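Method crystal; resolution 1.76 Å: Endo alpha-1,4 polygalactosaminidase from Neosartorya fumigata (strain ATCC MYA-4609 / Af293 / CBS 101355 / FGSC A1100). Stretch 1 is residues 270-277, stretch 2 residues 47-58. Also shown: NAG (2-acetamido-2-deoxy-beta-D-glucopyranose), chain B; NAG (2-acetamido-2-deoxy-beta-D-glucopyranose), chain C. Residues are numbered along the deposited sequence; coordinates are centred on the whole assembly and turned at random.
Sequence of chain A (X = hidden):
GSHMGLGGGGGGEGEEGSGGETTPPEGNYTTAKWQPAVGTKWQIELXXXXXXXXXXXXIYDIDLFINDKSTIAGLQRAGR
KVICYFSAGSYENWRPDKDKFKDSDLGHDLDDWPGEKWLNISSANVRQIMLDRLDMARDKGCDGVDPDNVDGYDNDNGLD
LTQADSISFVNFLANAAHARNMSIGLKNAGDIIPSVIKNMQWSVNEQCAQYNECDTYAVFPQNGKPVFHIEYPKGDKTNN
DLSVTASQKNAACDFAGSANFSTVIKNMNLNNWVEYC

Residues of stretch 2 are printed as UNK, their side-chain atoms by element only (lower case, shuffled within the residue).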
# COMPACT_ATOMS: atom_id res chain seq x y z
N LEU A 270 -3.82 3.49 -11.51
CA LEU A 270 -2.62 3.96 -10.82
C LEU A 270 -1.43 4.11 -11.77
O LEU A 270 -0.29 3.75 -11.45
CB LEU A 270 -2.30 3.04 -9.63
CG LEU A 270 -3.33 3.14 -8.50
CD1 LEU A 270 -3.01 2.06 -7.41
CD2 LEU A 270 -3.37 4.55 -7.90
N ASN A 271 -1.68 4.67 -12.95
CA ASN A 271 -0.60 5.06 -13.84
C ASN A 271 -0.01 6.41 -13.39
O ASN A 271 -0.23 6.82 -12.25
CB ASN A 271 -1.09 5.08 -15.30
CG ASN A 271 -2.18 6.14 -15.57
OD1 ASN A 271 -2.53 6.93 -14.70
ND2 ASN A 271 -2.68 6.16 -16.81
N ASN A 272 0.77 7.10 -14.25
CA ASN A 272 1.48 8.30 -13.79
C ASN A 272 0.53 9.42 -13.37
O ASN A 272 0.83 10.18 -12.44
CB ASN A 272 2.40 8.84 -14.90
CG ASN A 272 3.76 8.11 -14.99
OD1 ASN A 272 4.36 7.74 -13.98
ND2 ASN A 272 4.25 7.93 -16.22
N TRP A 273 -0.59 9.59 -14.07
CA TRP A 273 -1.39 10.81 -13.92
C TRP A 273 -1.77 11.04 -12.46
O TRP A 273 -2.16 10.12 -11.76
CB TRP A 273 -2.67 10.73 -14.75
CG TRP A 273 -3.54 11.94 -14.56
CD1 TRP A 273 -3.42 13.15 -15.18
CD2 TRP A 273 -4.65 12.05 -13.67
NE1 TRP A 273 -4.41 14.00 -14.75
CE2 TRP A 273 -5.17 13.36 -13.81
CE3 TRP A 273 -5.26 11.18 -12.75
CZ2 TRP A 273 -6.26 13.80 -13.09
CZ3 TRP A 273 -6.35 11.63 -12.04
CH2 TRP A 273 -6.84 12.93 -12.20
N VAL A 274 -1.65 12.30 -12.01
CA VAL A 274 -2.00 12.63 -10.63
C VAL A 274 -2.39 14.10 -10.56
O VAL A 274 -1.86 14.94 -11.28
CB VAL A 274 -0.84 12.30 -9.65
CG1 VAL A 274 0.43 13.05 -10.02
CG2 VAL A 274 -1.22 12.59 -8.21
N GLU A 275 -3.35 14.40 -9.68
CA GLU A 275 -3.62 15.78 -9.30
C GLU A 275 -3.53 15.89 -7.78
O GLU A 275 -3.76 14.91 -7.06
CB GLU A 275 -4.98 16.27 -9.79
CG GLU A 275 -4.99 16.63 -11.26
CD GLU A 275 -6.27 17.31 -11.69
OE1 GLU A 275 -6.42 17.51 -12.91
OE2 GLU A 275 -7.10 17.66 -10.82
N TYR A 276 -3.20 17.08 -7.30
CA TYR A 276 -3.11 17.35 -5.88
C TYR A 276 -4.17 18.36 -5.47
O TYR A 276 -4.65 19.15 -6.29
CB TYR A 276 -1.71 17.84 -5.49
CG TYR A 276 -0.69 16.76 -5.69
CD1 TYR A 276 -0.41 15.85 -4.68
CD2 TYR A 276 -0.04 16.61 -6.91
CE1 TYR A 276 0.52 14.83 -4.87
CE2 TYR A 276 0.88 15.61 -7.12
CZ TYR A 276 1.15 14.71 -6.10
OH TYR A 276 2.08 13.72 -6.30
N CYS A 277 -4.52 18.33 -4.19
CA CYS A 277 -5.51 19.25 -3.66
C CYS A 277 -4.97 20.66 -3.66
O CYS A 277 -3.79 20.88 -3.36
CB CYS A 277 -5.94 18.82 -2.25
SG CYS A 277 -6.64 17.17 -2.20
OXT CYS A 277 -5.68 21.62 -3.96
N UNK A 47 1.25 0.85 -12.27
CA UNK A 47 0.85 0.13 -13.48
C UNK A 47 2.04 -0.37 -14.30
O UNK A 47 2.02 -1.48 -14.84
c UNK A 47 -0.65 0.38 -15.59
c UNK A 47 -1.52 -0.82 -15.21
c UNK A 47 -1.46 1.41 -16.37
c UNK A 47 -0.07 1.01 -14.32
N UNK A 48 3.10 0.44 -14.41
CA UNK A 48 4.25 0.10 -15.24
C UNK A 48 5.51 0.61 -14.54
O UNK A 48 5.44 1.29 -13.52
c UNK A 48 4.17 3.16 -16.15
c UNK A 48 4.12 0.67 -16.67
c UNK A 48 1.72 3.56 -17.35
c UNK A 48 3.62 4.42 -16.18
o UNK A 48 1.84 5.88 -16.80
c UNK A 48 3.51 2.07 -16.71
c UNK A 48 2.40 4.62 -16.78
c UNK A 48 2.27 2.29 -17.31
N UNK A 49 6.66 0.25 -15.09
CA UNK A 49 7.92 0.74 -14.54
C UNK A 49 7.89 2.26 -14.50
O UNK A 49 7.44 2.91 -15.44
c UNK A 49 9.09 0.24 -15.38
N UNK A 50 8.35 2.84 -13.39
CA UNK A 50 8.28 4.29 -13.23
C UNK A 50 9.09 5.00 -14.31
O UNK A 50 10.29 4.75 -14.46
c UNK A 50 8.65 6.22 -11.56
c UNK A 50 9.49 6.63 -10.35
c UNK A 50 7.18 6.67 -11.39
c UNK A 50 8.76 4.71 -11.84
N UNK A 51 8.43 5.87 -15.08
CA UNK A 51 9.12 6.58 -16.15
C UNK A 51 8.77 8.07 -16.15
O UNK A 51 8.87 8.74 -17.19
c UNK A 51 8.79 5.98 -17.52
o UNK A 51 6.50 6.25 -16.91
c UNK A 51 7.30 5.93 -17.79
n UNK A 51 6.92 5.53 -19.00
N UNK A 52 8.35 8.59 -15.00
CA UNK A 52 8.06 10.01 -14.86
C UNK A 52 8.40 10.39 -13.42
O UNK A 52 7.72 9.96 -12.49
c UNK A 52 6.30 11.79 -15.18
o UNK A 52 5.26 12.18 -15.73
o UNK A 52 7.14 12.57 -14.66
c UNK A 52 6.60 10.31 -15.18
N UNK A 53 9.47 11.15 -13.24
CA UNK A 53 9.83 11.64 -11.92
C UNK A 53 9.65 13.15 -11.83
O UNK A 53 10.24 13.80 -10.97
c UNK A 53 11.27 11.24 -11.58
o UNK A 53 12.17 11.81 -12.54
c UNK A 53 11.40 9.73 -11.63
N UNK A 54 8.84 13.71 -12.74
CA UNK A 54 8.60 15.14 -12.82
C UNK A 54 7.73 15.63 -11.68
O UNK A 54 7.70 16.84 -11.41
c UNK A 54 7.93 15.49 -14.15
o UNK A 54 6.54 15.15 -14.10
N UNK A 55 6.99 14.72 -11.05
CA UNK A 55 6.11 15.09 -9.96
C UNK A 55 6.96 15.45 -8.75
O UNK A 55 7.79 14.66 -8.29
c UNK A 55 5.14 13.94 -9.65
c UNK A 55 4.19 14.33 -8.53
c UNK A 55 4.36 13.57 -10.91
N UNK A 56 6.76 16.66 -8.23
CA UNK A 56 7.52 17.16 -7.09
C UNK A 56 6.92 16.63 -5.79
O UNK A 56 6.31 17.36 -5.00
o UNK A 56 8.06 20.39 -5.56
c UNK A 56 7.55 18.68 -7.12
o UNK A 56 9.31 18.57 -5.55
c UNK A 56 8.37 19.26 -6.00
N UNK A 57 7.09 15.33 -5.57
CA UNK A 57 6.64 14.68 -4.35
C UNK A 57 7.84 14.11 -3.61
O UNK A 57 8.78 13.61 -4.24
c UNK A 57 5.65 13.55 -4.64
N UNK A 58 7.80 14.16 -2.27
CA UNK A 58 8.92 13.67 -1.48
C UNK A 58 8.98 12.15 -1.46
O UNK A 58 10.06 11.58 -1.24
c UNK A 58 8.84 14.15 -0.03
c UNK A 58 9.14 15.60 0.22
o UNK A 58 8.41 16.84 2.12
c UNK A 58 9.14 15.92 1.70
o UNK A 58 9.87 15.23 2.46
C1 NAG B . 5.54 5.37 -19.39
C2 NAG B . 5.15 6.32 -20.52
C3 NAG B . 3.76 5.99 -21.06
C4 NAG B . 3.64 4.50 -21.40
C5 NAG B . 4.06 3.67 -20.19
C6 NAG B . 4.09 2.19 -20.47
C7 NAG B . 6.20 8.53 -20.28
C8 NAG B . 6.10 9.88 -19.66
N2 NAG B . 5.19 7.69 -20.02
O3 NAG B . 3.52 6.78 -22.21
O4 NAG B . 2.28 4.20 -21.71
O5 NAG B . 5.40 4.03 -19.82
O6 NAG B . 4.91 1.89 -21.60
O7 NAG B . 7.14 8.21 -21.01
C1 NAG C . 2.13 3.44 -22.92
C2 NAG C . 0.70 2.88 -22.96
C3 NAG C . 0.42 2.18 -24.30
C4 NAG C . 0.80 3.08 -25.47
C5 NAG C . 2.24 3.54 -25.32
C6 NAG C . 2.67 4.48 -26.42
C7 NAG C . -0.18 2.29 -20.74
C8 NAG C . -0.32 1.21 -19.73
N2 NAG C . 0.48 1.95 -21.86
O3 NAG C . -0.97 1.89 -24.39
O4 NAG C . 0.66 2.34 -26.67
O5 NAG C . 2.37 4.25 -24.08
O6 NAG C . 1.95 5.71 -26.37
O7 NAG C . -0.63 3.42 -20.57
O HOH W 1 5.01 9.53 -12.01

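Position 47 carries four side-chain carbons, forked at the second. One branch lies 3.8 Å from CB of Asn271, and the backbone N of 47 gives a weak hydrogen bond to O of Leu270 (3.4 Å, 142°). The fork identifies Leu47.

Position 48 has one carbon leading to a six-carbon ring that bears an oxygen, and this ring oxygen lies 3.0 Å from N of Asn272, which makes it Tyr48. With chi1 at 39° the ring end comes nearer to stretch 1 than the sideways CA-to-CB bond suggests, and N of Asn272 donates to OH of Tyr48 (3.0 Å, 154°). ND2 of Asn272 is also 3.2 Å from OH of Tyr48, but the angle is too poor for a hydrogen bond.

Position 49 has a single carbon and makes no contact: Ala49. Position 50 again shows four carbons forked at the second, one terminal carbon lying 4.0 Å from OD1 of Asn272; this is Leu50.

Position 51 has two carbons, the second carrying one O and one N. Its side-chain oxygen lies 2.9 Å from ND2 of Asn272, and its side-chain nitrogen is bonded covalently to the chain B NAG, an N-glycosidic link that marks Asn51. The bond joins ND2 of Asn51 to C1 of that NAG at 1.4 Å. OD1 of Asn51 remains free to accept from ND2 of Asn272 (2.9 Å, 161°).

Position 52 has two carbons, the second carrying two oxygens, and its CB lies 3.5 Å from ND2 of Asn272: Asp52. Backbone O of Asp52 and OD1 of Asn272 each accept from water 1, at 2.8 and 2.7 Å.

Position 53, one carbon bearing an O and a C, is Thr53, pointing away. Position 54, one carbon then one oxygen, is Ser54; OG and N of Ser54 both donate to OD1 of Asp52, at 2.7 and 2.8 Å, so one carboxylate oxygen of Asp52 accepts both bonds.

Position 55 has three carbons branched at the first, and one of its terminal carbons lies 3.1 Å from OH of Tyr276, hence Val55. CG2 of Val55 is 4.1 Å from CG1 of Val274, and CG1 of Val55 sits at the edge of the Tyr276 ring, 3.8 Å from CE2 of Tyr276.

Position 56, two carbons ending in two oxygens, is Asp56, without contact. Position 57 has one carbon, 3.9 Å from OH of Tyr276: Ala57. Position 58, three carbons ending in two oxygens, is Glu58, out of reach.

The contact buries 437 Å² in all. Asn272, with 100 Å² covered, is its polar centre: its backbone N, ND2 and OD1 engage Tyr48, Asn51 and, through water, Asp52. The chain B sugar packs its C6 over one Tyr48 face, 3.6 Å from CD2 of Tyr48. Beyond this polar cluster, Val55 provides apolar packing against Val274 and Tyr276.

Stretch 2, residues 47-58: LYALNDTSVDAE
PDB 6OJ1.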